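Local coordinates for apical membrane antigen AMA1 (Toxoplasma gondii ME49, PDB 4YIV), which serves as an essential microneme protein in host-cell invasion, forming part of the moving junction between the membranes of the parasite's apical tip and the target cell, at residues A232-C246 and Q318-Y332. Residues are numbered along the deposited sequence; the frame is centred on the assembly and turned at random.
Sequences ALRGYRFGVWKKGRC and QVPDCLVSDSAAVSY. With NAG (2-acetamido-2-deoxy-beta-D-glucopyranose), chain B.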
loop_
_atom_site.group_PDB
_atom_site.type_symbol
_atom_site.label_atom_id
_atom_site.label_comp_id
_atom_site.label_asym_id
_atom_site.label_seq_id
_atom_site.Cartn_x
_atom_site.Cartn_y
_atom_site.Cartn_z
ATOM N N ALA A 232 -2.123 9.369 -5.269
ATOM C CA ALA A 232 -1.861 9.475 -6.710
ATOM C C ALA A 232 -1.272 10.863 -7.041
ATOM O O ALA A 232 -1.487 11.846 -6.318
ATOM C CB ALA A 232 -3.130 9.244 -7.479
ATOM N N LEU A 233 -0.511 10.936 -8.115
ATOM C CA LEU A 233 0.127 12.188 -8.519
ATOM C C LEU A 233 -0.414 12.613 -9.872
ATOM O O LEU A 233 -0.102 12.019 -10.907
ATOM C CB LEU A 233 1.656 12.031 -8.562
ATOM C CG LEU A 233 2.487 13.188 -9.137
ATOM C CD1 LEU A 233 2.439 14.377 -8.217
ATOM C CD2 LEU A 233 3.932 12.779 -9.351
ATOM N N ARG A 234 -1.226 13.664 -9.853
ATOM C CA ARG A 234 -1.930 14.113 -11.041
ATOM C C ARG A 234 -1.016 14.989 -11.877
ATOM O O ARG A 234 -0.274 15.790 -11.315
ATOM C CB ARG A 234 -3.199 14.896 -10.648
ATOM C CG ARG A 234 -4.065 15.301 -11.818
ATOM C CD ARG A 234 -5.416 15.840 -11.368
ATOM N NE ARG A 234 -5.271 17.005 -10.499
ATOM C CZ ARG A 234 -5.347 18.273 -10.901
ATOM N NH1 ARG A 234 -5.589 18.576 -12.174
ATOM N NH2 ARG A 234 -5.187 19.249 -10.014
ATOM N N GLY A 235 -1.063 14.827 -13.202
ATOM C CA GLY A 235 -0.418 15.755 -14.125
ATOM C C GLY A 235 1.051 15.508 -14.419
ATOM O O GLY A 235 1.741 16.344 -15.012
ATOM N N TYR A 236 1.546 14.342 -14.027
ATOM C CA TYR A 236 2.948 14.007 -14.256
ATOM C C TYR A 236 3.061 12.507 -14.534
ATOM O O TYR A 236 2.278 11.733 -13.973
ATOM C CB TYR A 236 3.813 14.367 -13.053
ATOM C CG TYR A 236 3.973 15.857 -12.782
ATOM C CD1 TYR A 236 5.013 16.592 -13.354
ATOM C CD2 TYR A 236 3.107 16.513 -11.923
ATOM C CE1 TYR A 236 5.161 17.960 -13.081
ATOM C CE2 TYR A 236 3.252 17.867 -11.648
ATOM C CZ TYR A 236 4.274 18.584 -12.229
ATOM O OH TYR A 236 4.394 19.927 -11.942
ATOM N N ARG A 237 4.003 12.142 -15.412
ATOM C CA ARG A 237 4.446 10.751 -15.630
ATOM C C ARG A 237 5.717 10.480 -14.876
ATOM O O ARG A 237 6.664 11.277 -14.935
ATOM C CB ARG A 237 4.715 10.475 -17.102
ATOM C CG ARG A 237 3.571 10.714 -18.010
ATOM C CD ARG A 237 4.010 10.448 -19.460
ATOM N NE ARG A 237 2.922 10.652 -20.409
ATOM C CZ ARG A 237 2.962 10.277 -21.676
ATOM N NH1 ARG A 237 1.919 10.510 -22.449
ATOM N NH2 ARG A 237 4.027 9.643 -22.152
ATOM N N PHE A 238 5.757 9.350 -14.172
ATOM C CA PHE A 238 6.972 8.902 -13.542
ATOM C C PHE A 238 8.025 8.703 -14.631
ATOM O O PHE A 238 7.696 8.312 -15.751
ATOM C CB PHE A 238 6.763 7.574 -12.790
ATOM C CG PHE A 238 6.053 7.689 -11.480
ATOM C CD1 PHE A 238 6.216 8.788 -10.653
ATOM C CD2 PHE A 238 5.234 6.648 -11.052
ATOM C CE1 PHE A 238 5.577 8.847 -9.428
ATOM C CE2 PHE A 238 4.579 6.710 -9.817
ATOM C CZ PHE A 238 4.754 7.794 -9.009
ATOM N N GLY A 239 9.278 8.956 -14.287
ATOM C CA GLY A 239 10.370 8.754 -15.215
ATOM C C GLY A 239 11.699 8.525 -14.537
ATOM O O GLY A 239 11.822 8.610 -13.311
ATOM N N VAL A 240 12.710 8.237 -15.360
ATOM C CA VAL A 240 14.071 8.016 -14.887
ATOM C C VAL A 240 15.057 8.917 -15.642
ATOM O O VAL A 240 14.965 9.077 -16.859
ATOM C CB VAL A 240 14.505 6.552 -15.065
ATOM C CG1 VAL A 240 13.565 5.629 -14.285
ATOM C CG2 VAL A 240 14.493 6.185 -16.529
ATOM N N TRP A 241 16.001 9.483 -14.909
ATOM C CA TRP A 241 16.963 10.407 -15.502
ATOM C C TRP A 241 18.033 9.622 -16.254
ATOM O O TRP A 241 18.807 8.875 -15.649
ATOM C CB TRP A 241 17.601 11.284 -14.425
ATOM C CG TRP A 241 18.390 12.446 -14.993
ATOM C CD1 TRP A 241 19.757 12.574 -15.040
ATOM C CD2 TRP A 241 17.857 13.629 -15.602
ATOM N NE1 TRP A 241 20.099 13.762 -15.638
ATOM C CE2 TRP A 241 18.953 14.427 -15.994
ATOM C CE3 TRP A 241 16.559 14.093 -15.853
ATOM C CZ2 TRP A 241 18.788 15.662 -16.614
ATOM C CZ3 TRP A 241 16.396 15.321 -16.473
ATOM C CH2 TRP A 241 17.505 16.090 -16.847
ATOM N N LYS A 242 18.060 9.787 -17.575
ATOM C CA LYS A 242 19.025 9.099 -18.425
ATOM C C LYS A 242 19.458 9.976 -19.601
ATOM O O LYS A 242 18.629 10.653 -20.223
ATOM C CB LYS A 242 18.434 7.781 -18.935
ATOM C CG LYS A 242 18.687 6.581 -18.002
ATOM C CD LYS A 242 17.836 5.347 -18.354
ATOM C CE LYS A 242 17.865 4.975 -19.851
ATOM N NZ LYS A 242 19.213 4.624 -20.395
ATOM N N LYS A 243 20.762 9.967 -19.892
ATOM C CA LYS A 243 21.312 10.756 -21.001
ATOM C C LYS A 243 20.881 12.217 -20.899
ATOM O O LYS A 243 20.329 12.790 -21.847
ATOM C CB LYS A 243 20.867 10.165 -22.339
ATOM C CG LYS A 243 21.315 8.719 -22.554
ATOM C CD LYS A 243 20.630 8.066 -23.774
ATOM C CE LYS A 243 19.169 7.662 -23.487
ATOM N NZ LYS A 243 18.384 7.287 -24.713
ATOM N N GLY A 244 21.098 12.797 -19.724
ATOM C CA GLY A 244 20.775 14.185 -19.479
ATOM C C GLY A 244 19.336 14.602 -19.701
ATOM O O GLY A 244 19.080 15.786 -19.919
ATOM N N ARG A 245 18.383 13.673 -19.647
ATOM C CA ARG A 245 16.980 14.089 -19.665
ATOM C C ARG A 245 16.070 13.103 -18.925
ATOM O O ARG A 245 16.520 12.053 -18.468
ATOM C CB ARG A 245 16.491 14.288 -21.099
ATOM C CG ARG A 245 16.560 13.082 -21.987
ATOM C CD ARG A 245 15.991 13.413 -23.364
ATOM N NE ARG A 245 15.855 12.222 -24.206
ATOM C CZ ARG A 245 14.701 11.612 -24.490
ATOM N NH1 ARG A 245 13.549 12.075 -24.021
ATOM N NH2 ARG A 245 14.694 10.529 -25.255
ATOM N N CYS A 246 14.797 13.459 -18.791
ATOM C CA CYS A 246 13.879 12.602 -18.047
ATOM C C CYS A 246 13.123 11.741 -19.026
ATOM O O CYS A 246 12.372 12.245 -19.869
ATOM C CB CYS A 246 12.894 13.403 -17.181
ATOM S SG CYS A 246 11.882 12.280 -16.127
ATOM N N GLN A 318 11.150 0.390 -12.132
ATOM C CA GLN A 318 12.150 1.445 -11.925
ATOM C C GLN A 318 11.647 2.554 -10.996
ATOM O O GLN A 318 10.675 3.260 -11.311
ATOM C CB GLN A 318 12.557 2.044 -13.280
ATOM C CG GLN A 318 13.264 1.054 -14.216
ATOM C CD GLN A 318 14.654 0.667 -13.714
ATOM O OE1 GLN A 318 14.966 -0.519 -13.583
ATOM N NE2 GLN A 318 15.496 1.674 -13.428
ATOM N N VAL A 319 12.285 2.683 -9.841
ATOM C CA VAL A 319 11.959 3.752 -8.906
ATOM C C VAL A 319 12.107 5.087 -9.639
ATOM O O VAL A 319 13.150 5.358 -10.237
ATOM C CB VAL A 319 12.859 3.709 -7.671
ATOM C CG1 VAL A 319 12.616 4.920 -6.775
ATOM C CG2 VAL A 319 12.614 2.428 -6.889
ATOM N N PRO A 320 11.057 5.919 -9.630
ATOM C CA PRO A 320 11.229 7.184 -10.352
ATOM C C PRO A 320 12.223 8.148 -9.672
ATOM O O PRO A 320 12.334 8.237 -8.435
ATOM C CB PRO A 320 9.808 7.770 -10.371
ATOM C CG PRO A 320 9.097 7.130 -9.285
ATOM C CD PRO A 320 9.697 5.766 -9.084
ATOM N N ASP A 321 12.977 8.867 -10.499
ATOM C CA ASP A 321 13.871 9.891 -9.967
ATOM C C ASP A 321 13.694 11.197 -10.728
ATOM O O ASP A 321 14.422 12.157 -10.498
ATOM C CB ASP A 321 15.343 9.410 -9.975
ATOM C CG ASP A 321 15.913 9.201 -11.364
ATOM O OD1 ASP A 321 15.293 9.597 -12.376
ATOM O OD2 ASP A 321 17.015 8.623 -11.429
ATOM N N CYS A 322 12.698 11.236 -11.610
ATOM C CA CYS A 322 12.257 12.479 -12.212
ATOM C C CYS A 322 10.811 12.316 -12.688
ATOM O O CYS A 322 10.216 11.232 -12.588
ATOM C CB CYS A 322 13.177 12.896 -13.369
ATOM S SG CYS A 322 13.297 11.714 -14.758
ATOM N N LEU A 323 10.255 13.409 -13.188
ATOM C CA LEU A 323 8.887 13.460 -13.662
ATOM C C LEU A 323 8.826 14.144 -14.994
ATOM O O LEU A 323 9.618 15.042 -15.282
ATOM C CB LEU A 323 7.983 14.224 -12.691
ATOM C CG LEU A 323 7.902 13.754 -11.246
ATOM C CD1 LEU A 323 7.100 14.743 -10.398
ATOM C CD2 LEU A 323 7.283 12.365 -11.232
ATOM N N VAL A 324 7.847 13.749 -15.779
ATOM C CA VAL A 324 7.572 14.375 -17.054
ATOM C C VAL A 324 6.171 14.937 -16.968
ATOM O O VAL A 324 5.240 14.217 -16.617
ATOM C CB VAL A 324 7.707 13.364 -18.220
ATOM C CG1 VAL A 324 7.087 13.896 -19.529
ATOM C CG2 VAL A 324 9.165 12.984 -18.400
ATOM N N SER A 325 6.016 16.229 -17.282
ATOM C CA SER A 325 4.698 16.876 -17.267
ATOM C C SER A 325 3.769 16.310 -18.317
ATOM O O SER A 325 4.164 16.101 -19.458
ATOM C CB SER A 325 4.844 18.389 -17.489
ATOM O OG SER A 325 5.950 18.874 -16.767
ATOM N N ASP A 326 2.514 16.107 -17.940
ATOM C CA ASP A 326 1.499 15.625 -18.864
ATOM C C ASP A 326 0.163 15.804 -18.182
ATOM O O ASP A 326 -0.181 15.058 -17.278
ATOM C CB ASP A 326 1.727 14.157 -19.234
ATOM C CG ASP A 326 0.620 13.586 -20.117
ATOM O OD1 ASP A 326 -0.314 14.343 -20.487
ATOM O OD2 ASP A 326 0.664 12.372 -20.444
ATOM N N SER A 327 -0.596 16.800 -18.613
ATOM C CA SER A 327 -1.801 17.180 -17.901
ATOM C C SER A 327 -2.854 16.064 -17.878
ATOM O O SER A 327 -3.721 16.036 -16.996
ATOM C CB SER A 327 -2.378 18.466 -18.536
ATOM O OG SER A 327 -2.781 18.228 -19.885
ATOM N N ALA A 328 -2.760 15.130 -18.818
ATOM C CA ALA A 328 -3.734 14.060 -18.954
ATOM C C ALA A 328 -3.319 12.791 -18.172
ATOM O O ALA A 328 -4.097 11.852 -18.065
ATOM C CB ALA A 328 -3.928 13.720 -20.408
ATOM N N ALA A 329 -2.112 12.794 -17.614
ATOM C CA ALA A 329 -1.561 11.611 -16.949
ATOM C C ALA A 329 -1.842 11.620 -15.448
ATOM O O ALA A 329 -2.024 12.677 -14.858
ATOM C CB ALA A 329 -0.045 11.526 -17.201
ATOM N N VAL A 330 -1.852 10.434 -14.839
ATOM C CA VAL A 330 -1.809 10.294 -13.381
ATOM C C VAL A 330 -0.855 9.137 -13.067
ATOM O O VAL A 330 -1.005 8.049 -13.652
ATOM C CB VAL A 330 -3.208 9.996 -12.757
ATOM C CG1 VAL A 330 -3.100 9.913 -11.228
ATOM C CG2 VAL A 330 -4.240 11.056 -13.152
ATOM N N SER A 331 0.098 9.393 -12.171
ATOM C CA SER A 331 1.043 8.382 -11.689
ATOM C C SER A 331 0.614 7.771 -10.367
ATOM O O SER A 331 0.285 8.484 -9.405
ATOM C CB SER A 331 2.431 9.001 -11.577
ATOM O OG SER A 331 2.961 9.288 -12.874
ATOM N N TYR A 332 0.623 6.434 -10.352
ATOM C CA TYR A 332 0.141 5.583 -9.264
ATOM C C TYR A 332 1.245 4.689 -8.754
ATOM O O TYR A 332 2.201 4.405 -9.475
ATOM C CB TYR A 332 -1.002 4.683 -9.736
ATOM C CG TYR A 332 -2.220 5.433 -10.250
ATOM C CD1 TYR A 332 -3.019 6.196 -9.388
ATOM C CD2 TYR A 332 -2.559 5.386 -11.585
ATOM C CE1 TYR A 332 -4.135 6.876 -9.865
ATOM C CE2 TYR A 332 -3.678 6.057 -12.067
ATOM C CZ TYR A 332 -4.456 6.801 -11.199
ATOM O OH TYR A 332 -5.556 7.463 -11.693
HETATM C C1 NAG B . 15.910 3.858 -3.891
HETATM C C2 NAG B . 17.121 4.349 -4.680
HETATM C C3 NAG B . 18.208 3.287 -4.748
HETATM C C4 NAG B . 18.527 2.785 -3.349
HETATM C C5 NAG B . 17.253 2.310 -2.662
HETATM C C6 NAG B . 17.548 1.819 -1.250
HETATM C C7 NAG B . 16.183 5.923 -6.271
HETATM C C8 NAG B . 15.688 6.130 -7.672
HETATM N N2 NAG B . 16.718 4.732 -6.020
HETATM O O3 NAG B . 19.387 3.843 -5.339
HETATM O O4 NAG B . 19.463 1.704 -3.427
HETATM O O5 NAG B . 16.298 3.369 -2.605
HETATM O O6 NAG B . 17.963 2.922 -0.438
HETATM O O7 NAG B . 16.101 6.791 -5.418
#
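With CG opposite its carbonyl carbon (chi1 -58°) and an extended chain from CG to NE, R237 lays its guanidinium edge against D326, whose own carboxylate is swung anti to the backbone N (chi1 176°). The grip is side-on and falls on one oxygen: NE of R237 meets the anti lone pair of OD2 of D326 at 2.8 Å, while NH1 reaches the same oxygen from above the carboxylate plane, the two flat groups being turned 51° apart. OD1 of D326 instead closes an Asx turn by accepting from the N of A328, so both carboxylate oxygens are engaged. The F238 ring is clasped between CB of S331, over the centre of one face at 3.5 Å from the centroid, and CG of P320, offset toward the rim of the opposite face. OG of S331 also donates to Y236 O (2.8 Å) and accepts a weak bond from F238 N. These contacts lie where two antiparallel sheets of this ectodomain, in a family related to PAN domains, meet, both segments contributing to each: 233-234 pairs with 329-332 and 236-242 with 322-326, the two chain segments turning at G235 and at S327-A328 to pass from one sheet to the other. On the face that carries Y236 and F238, L323 sets CD1 over a face of the Y236 ring and CD2 tip to tip with CD2 of L233 at 3.9 Å; F14 and F23 of the N-terminal helices also touch L323. Farther along, D321 and C322 both face G239 in a classic beta bulge, their amides sharing O of G239. The D321 carboxylate turns back to accept W241 N on the syn lone pair of OD1 (2.6 Å). C322, itself in the bulge, is joined to C246 by a disulfide (SG to SG 2.0 Å), which ties strand 322-326 covalently to strand 245-248 across the intervening strand 236-242.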